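Local structure of surface glycan binding protein B (Bacteroides ovatus, 6E57) at residues R46-D60 / R121-D133. The protein binds mixed-linkage beta-glucan and probably helps capture this cereal polysaccharide at the surface of the gut bacterium. Residues are numbered along the deposited sequence; the frame is centred on the assembly and turned at random.
Sequences RTNGQLATFANISRD and REGLVVVNPLADD. With EDO (1,2-ethanediol), chain H.
Phe-54 lays its ring flat over Gly-123, whose CA sits 3.5 Å from the ring centroid and 12° off the normal, a CH-pi contact made face-on. With CG anti to the carbonyl carbon (chi1 -71°), the ring reaches back along strand 118-128, over Gly-123 and toward Arg-121, and Phe-43 meets it at an inclined angle. Gly-123, having no side chain, lets the ring lie directly on its CA. An alanine in place of Phe-54 is likely to leave the backbone of Gly-123 without its aromatic cover and Phe-43 without its ring partner. The residue also marks a beta bulge: Phe-54 N donates to Leu-124 O at 2.8 Å, and pairing passes from Thr-53/Leu-124 to Ala-55/Val-125. Strand 53-58 runs parallel to 118-128 on both sides of the bulge, as the outermost strand of a mixed five-stranded sheet whose other pairings are antiparallel, an arrangement consistent with an immunoglobulin-like beta-sandwich domain. Beyond the bulge, Ala-55 and Ile-57 share one face with Val-125 and Val-127; Ile-57 CD1 lies 4.0 Å from Val-127 CG1, the two side chains side by side. On the other face, Asn-128 ND2 gives a hydrogen bond to Asn-56 OD1 at 2.9 Å, the amide planes turned 41° apart. At the far end Arg-59, bent at chi2, brings NH1 to 2.7 Å from Asp-133 OD1 in a salt bridge, with Leu-130 packed crosswise against the arginine. At the opposite end Leu-51 CD1 touches Glu-122 OE1, which accepts a hydrogen bond from Asn-106, while Glu-122 OE2 forms a long salt bridge of 3.6 Å with Arg-46 NH2.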
loop_
_atom_site.group_PDB
_atom_site.type_symbol
_atom_site.label_atom_id
_atom_site.label_comp_id
_atom_site.label_asym_id
_atom_site.label_seq_id
_atom_site.Cartn_x
_atom_site.Cartn_y
_atom_site.Cartn_z
ATOM N N ARG A 46 13.453 -12.914 -12.821
ATOM C CA ARG A 46 12.335 -12.363 -12.050
ATOM C C ARG A 46 12.520 -12.701 -10.565
ATOM O O ARG A 46 13.002 -13.784 -10.220
ATOM C CB ARG A 46 10.998 -12.912 -12.561
ATOM C CG ARG A 46 10.589 -12.406 -13.938
ATOM C CD ARG A 46 9.496 -13.259 -14.556
ATOM N NE ARG A 46 9.163 -12.860 -15.919
ATOM C CZ ARG A 46 8.076 -12.178 -16.274
ATOM N NH1 ARG A 46 7.205 -11.787 -15.359
ATOM N NH2 ARG A 46 7.863 -11.890 -17.546
ATOM N N THR A 47 12.123 -11.755 -9.705
ATOM C CA THR A 47 12.262 -11.853 -8.251
ATOM C C THR A 47 11.464 -13.061 -7.744
ATOM O O THR A 47 12.034 -13.978 -7.151
ATOM C CB THR A 47 11.817 -10.550 -7.571
ATOM O OG1 THR A 47 12.442 -9.458 -8.248
ATOM C CG2 THR A 47 12.154 -10.507 -6.097
ATOM N N ASN A 48 10.150 -13.041 -7.991
ATOM C CA ASN A 48 9.239 -14.130 -7.638
ATOM C C ASN A 48 7.912 -13.905 -8.371
ATOM O O ASN A 48 6.857 -13.793 -7.747
ATOM C CB ASN A 48 9.047 -14.236 -6.120
ATOM C CG ASN A 48 8.480 -15.571 -5.680
ATOM O OD1 ASN A 48 8.827 -16.073 -4.614
ATOM N ND2 ASN A 48 7.615 -16.157 -6.493
ATOM N N GLY A 49 7.988 -13.836 -9.705
ATOM C CA GLY A 49 6.885 -13.382 -10.546
ATOM C C GLY A 49 6.995 -11.893 -10.837
ATOM O O GLY A 49 6.732 -11.457 -11.959
ATOM N N GLN A 50 7.380 -11.120 -9.809
ATOM C CA GLN A 50 7.695 -9.692 -9.917
ATOM C C GLN A 50 8.938 -9.511 -10.802
ATOM O O GLN A 50 9.895 -10.279 -10.700
ATOM C CB GLN A 50 7.933 -9.103 -8.523
ATOM C CG GLN A 50 7.765 -7.590 -8.449
ATOM C CD GLN A 50 6.348 -7.173 -8.131
ATOM O OE1 GLN A 50 5.380 -7.835 -8.505
ATOM N NE2 GLN A 50 6.214 -6.058 -7.431
ATOM N N LEU A 51 8.911 -8.486 -11.662
ATOM C CA LEU A 51 9.994 -8.210 -12.613
ATOM C C LEU A 51 11.232 -7.687 -11.873
ATOM O O LEU A 51 11.122 -7.010 -10.848
ATOM C CB LEU A 51 9.518 -7.180 -13.641
ATOM C CG LEU A 51 8.411 -7.642 -14.586
ATOM C CD1 LEU A 51 7.877 -6.474 -15.402
ATOM C CD2 LEU A 51 8.908 -8.752 -15.501
ATOM N N ALA A 52 12.407 -7.998 -12.428
ATOM C CA ALA A 52 13.687 -7.511 -11.934
ATOM C C ALA A 52 13.951 -6.111 -12.500
ATOM O O ALA A 52 13.249 -5.657 -13.405
ATOM C CB ALA A 52 14.784 -8.472 -12.320
ATOM N N THR A 53 14.980 -5.452 -11.956
ATOM C CA THR A 53 15.392 -4.113 -12.365
ATOM C C THR A 53 16.619 -4.225 -13.279
ATOM O O THR A 53 17.649 -4.774 -12.881
ATOM C CB THR A 53 15.655 -3.236 -11.135
ATOM O OG1 THR A 53 14.443 -3.205 -10.382
ATOM C CG2 THR A 53 16.088 -1.827 -11.478
ATOM N N PHE A 54 16.487 -3.704 -14.505
ATOM C CA PHE A 54 17.546 -3.737 -15.505
ATOM C C PHE A 54 18.435 -2.497 -15.379
ATOM O O PHE A 54 19.636 -2.579 -15.621
ATOM C CB PHE A 54 16.964 -3.837 -16.917
ATOM C CG PHE A 54 16.342 -5.165 -17.280
ATOM C CD1 PHE A 54 16.410 -6.260 -16.427
ATOM C CD2 PHE A 54 15.712 -5.328 -18.504
ATOM C CE1 PHE A 54 15.840 -7.474 -16.784
ATOM C CE2 PHE A 54 15.148 -6.544 -18.860
ATOM C CZ PHE A 54 15.213 -7.615 -17.998
ATOM N N ALA A 55 17.837 -1.359 -15.011
ATOM C CA ALA A 55 18.550 -0.086 -14.929
ATOM C C ALA A 55 18.006 0.756 -13.771
ATOM O O ALA A 55 16.804 0.765 -13.504
ATOM C CB ALA A 55 18.433 0.651 -16.238
ATOM N N ASN A 56 18.923 1.472 -13.113
ATOM C CA ASN A 56 18.634 2.344 -11.983
ATOM C C ASN A 56 19.535 3.579 -12.103
ATOM O O ASN A 56 20.685 3.560 -11.670
ATOM C CB ASN A 56 18.825 1.606 -10.656
ATOM C CG ASN A 56 18.238 2.349 -9.475
ATOM O OD1 ASN A 56 18.485 3.537 -9.295
ATOM N ND2 ASN A 56 17.460 1.653 -8.663
ATOM N N ILE A 57 18.994 4.644 -12.702
ATOM C CA ILE A 57 19.782 5.807 -13.121
ATOM C C ILE A 57 19.047 7.085 -12.707
ATOM O O ILE A 57 17.907 7.030 -12.250
ATOM C CB ILE A 57 20.084 5.755 -14.637
ATOM C CG1 ILE A 57 18.827 5.578 -15.499
ATOM C CG2 ILE A 57 21.113 4.675 -14.933
ATOM C CD1 ILE A 57 18.235 6.870 -16.017
ATOM N N SER A 58 19.736 8.224 -12.851
ATOM C CA SER A 58 19.201 9.542 -12.511
ATOM C C SER A 58 18.517 10.171 -13.731
ATOM O O SER A 58 18.830 9.851 -14.873
ATOM C CB SER A 58 20.282 10.437 -11.972
ATOM O OG SER A 58 20.744 9.960 -10.719
ATOM N N ARG A 59 17.602 11.102 -13.449
ATOM C CA ARG A 59 16.738 11.748 -14.446
ATOM C C ARG A 59 17.584 12.518 -15.475
ATOM O O ARG A 59 17.161 12.670 -16.622
ATOM C CB ARG A 59 15.695 12.598 -13.701
ATOM C CG ARG A 59 15.323 13.928 -14.343
ATOM C CD ARG A 59 16.136 15.084 -13.790
ATOM N NE ARG A 59 15.967 16.285 -14.595
ATOM C CZ ARG A 59 16.217 17.523 -14.186
ATOM N NH1 ARG A 59 16.526 17.761 -12.923
ATOM N NH2 ARG A 59 16.151 18.523 -15.045
ATOM N N ASP A 60 18.772 12.987 -15.067
ATOM C CA ASP A 60 19.686 13.746 -15.941
ATOM C C ASP A 60 20.524 12.789 -16.803
ATOM O O ASP A 60 20.946 13.157 -17.894
ATOM C CB ASP A 60 20.576 14.705 -15.139
ATOM C CG ASP A 60 21.395 14.069 -14.024
ATOM O OD1 ASP A 60 21.200 12.864 -13.750
ATOM O OD2 ASP A 60 22.216 14.792 -13.425
ATOM N N ARG A 121 13.505 -10.261 -23.364
ATOM C CA ARG A 121 13.802 -9.872 -21.981
ATOM C C ARG A 121 12.817 -8.771 -21.569
ATOM O O ARG A 121 12.523 -7.877 -22.362
ATOM C CB ARG A 121 15.242 -9.366 -21.834
ATOM C CG ARG A 121 16.321 -10.384 -22.181
ATOM C CD ARG A 121 16.408 -11.561 -21.222
ATOM N NE ARG A 121 17.602 -12.372 -21.453
ATOM C CZ ARG A 121 17.785 -13.178 -22.498
ATOM N NH1 ARG A 121 16.817 -13.360 -23.380
ATOM N NH2 ARG A 121 18.941 -13.797 -22.666
ATOM N N GLU A 122 12.312 -8.850 -20.331
ATOM C CA GLU A 122 11.405 -7.847 -19.775
ATOM C C GLU A 122 11.862 -7.497 -18.354
ATOM O O GLU A 122 12.052 -8.379 -17.528
ATOM C CB GLU A 122 9.963 -8.360 -19.779
ATOM C CG GLU A 122 8.934 -7.280 -19.476
ATOM C CD GLU A 122 7.518 -7.769 -19.216
ATOM O OE1 GLU A 122 6.716 -6.982 -18.669
ATOM O OE2 GLU A 122 7.216 -8.931 -19.553
ATOM N N GLY A 123 12.031 -6.198 -18.086
ATOM C CA GLY A 123 12.472 -5.712 -16.781
ATOM C C GLY A 123 11.978 -4.304 -16.498
ATOM O O GLY A 123 11.276 -3.701 -17.310
ATOM N N LEU A 124 12.348 -3.788 -15.321
ATOM C CA LEU A 124 11.998 -2.446 -14.894
ATOM C C LEU A 124 13.202 -1.520 -15.101
ATOM O O LEU A 124 14.352 -1.946 -14.965
ATOM C CB LEU A 124 11.578 -2.479 -13.422
ATOM C CG LEU A 124 10.328 -3.297 -13.098
ATOM C CD1 LEU A 124 10.078 -3.321 -11.598
ATOM C CD2 LEU A 124 9.107 -2.761 -13.835
ATOM N N VAL A 125 12.911 -0.260 -15.447
ATOM C CA VAL A 125 13.890 0.822 -15.489
ATOM C C VAL A 125 13.448 1.882 -14.475
ATOM O O VAL A 125 12.383 2.485 -14.621
ATOM C CB VAL A 125 14.023 1.409 -16.908
ATOM C CG1 VAL A 125 14.809 2.712 -16.918
ATOM C CG2 VAL A 125 14.636 0.407 -17.875
ATOM N N VAL A 126 14.269 2.087 -13.441
ATOM C CA VAL A 126 13.983 3.053 -12.396
ATOM C C VAL A 126 14.797 4.320 -12.684
ATOM O O VAL A 126 16.019 4.264 -12.832
ATOM C CB VAL A 126 14.276 2.476 -10.997
ATOM C CG1 VAL A 126 13.943 3.467 -9.889
ATOM C CG2 VAL A 126 13.541 1.163 -10.773
ATOM N N VAL A 127 14.089 5.451 -12.773
ATOM C CA VAL A 127 14.674 6.758 -13.050
ATOM C C VAL A 127 14.379 7.672 -11.853
ATOM O O VAL A 127 13.233 8.069 -11.636
ATOM C CB VAL A 127 14.129 7.337 -14.371
ATOM C CG1 VAL A 127 14.834 8.627 -14.757
ATOM C CG2 VAL A 127 14.212 6.322 -15.502
ATOM N N ASN A 128 15.424 7.983 -11.078
ATOM C CA ASN A 128 15.303 8.741 -9.830
ATOM C C ASN A 128 15.348 10.237 -10.126
ATOM O O ASN A 128 16.093 10.678 -10.999
ATOM C CB ASN A 128 16.404 8.374 -8.835
ATOM C CG ASN A 128 16.466 6.888 -8.558
ATOM O OD1 ASN A 128 15.509 6.306 -8.051
ATOM N ND2 ASN A 128 17.584 6.268 -8.891
ATOM N N PRO A 129 14.572 11.067 -9.395
ATOM C CA PRO A 129 14.625 12.518 -9.572
ATOM C C PRO A 129 15.867 13.114 -8.893
ATOM O O PRO A 129 16.516 12.436 -8.100
ATOM C CB PRO A 129 13.331 12.986 -8.891
ATOM C CG PRO A 129 13.105 11.970 -7.788
ATOM C CD PRO A 129 13.620 10.660 -8.350
ATOM N N LEU A 130 16.187 14.368 -9.224
ATOM C CA LEU A 130 17.188 15.129 -8.485
ATOM C C LEU A 130 16.547 15.683 -7.206
ATOM O O LEU A 130 15.321 15.763 -7.092
ATOM C CB LEU A 130 17.737 16.248 -9.373
ATOM C CG LEU A 130 18.465 15.781 -10.636
ATOM C CD1 LEU A 130 19.121 16.954 -11.352
ATOM C CD2 LEU A 130 19.499 14.713 -10.310
ATOM N N ALA A 131 17.398 16.061 -6.246
ATOM C CA ALA A 131 16.967 16.513 -4.925
ATOM C C ALA A 131 15.988 17.690 -5.049
ATOM O O ALA A 131 14.973 17.730 -4.347
ATOM C CB ALA A 131 18.173 16.883 -4.098
ATOM N N ASP A 132 16.294 18.624 -5.959
ATOM C CA ASP A 132 15.580 19.897 -6.093
ATOM C C ASP A 132 14.372 19.767 -7.034
ATOM O O ASP A 132 13.568 20.689 -7.118
ATOM C CB ASP A 132 16.526 21.005 -6.574
ATOM C CG ASP A 132 17.452 21.569 -5.504
ATOM O OD1 ASP A 132 17.278 21.218 -4.315
ATOM O OD2 ASP A 132 18.343 22.369 -5.868
ATOM N N ASP A 133 14.245 18.636 -7.739
ATOM C CA ASP A 133 13.138 18.412 -8.682
ATOM C C ASP A 133 11.814 18.329 -7.930
ATOM O O ASP A 133 11.754 17.757 -6.846
ATOM C CB ASP A 133 13.297 17.105 -9.464
ATOM C CG ASP A 133 14.315 17.141 -10.590
ATOM O OD1 ASP A 133 14.974 18.183 -10.756
ATOM O OD2 ASP A 133 14.435 16.117 -11.294
HETATM C C1 EDO H . 17.548 -17.691 -24.722
HETATM O O1 EDO H . 18.197 -18.778 -25.391
HETATM C C2 EDO H . 18.346 -16.409 -24.948
HETATM O O2 EDO H . 19.670 -16.547 -24.416
#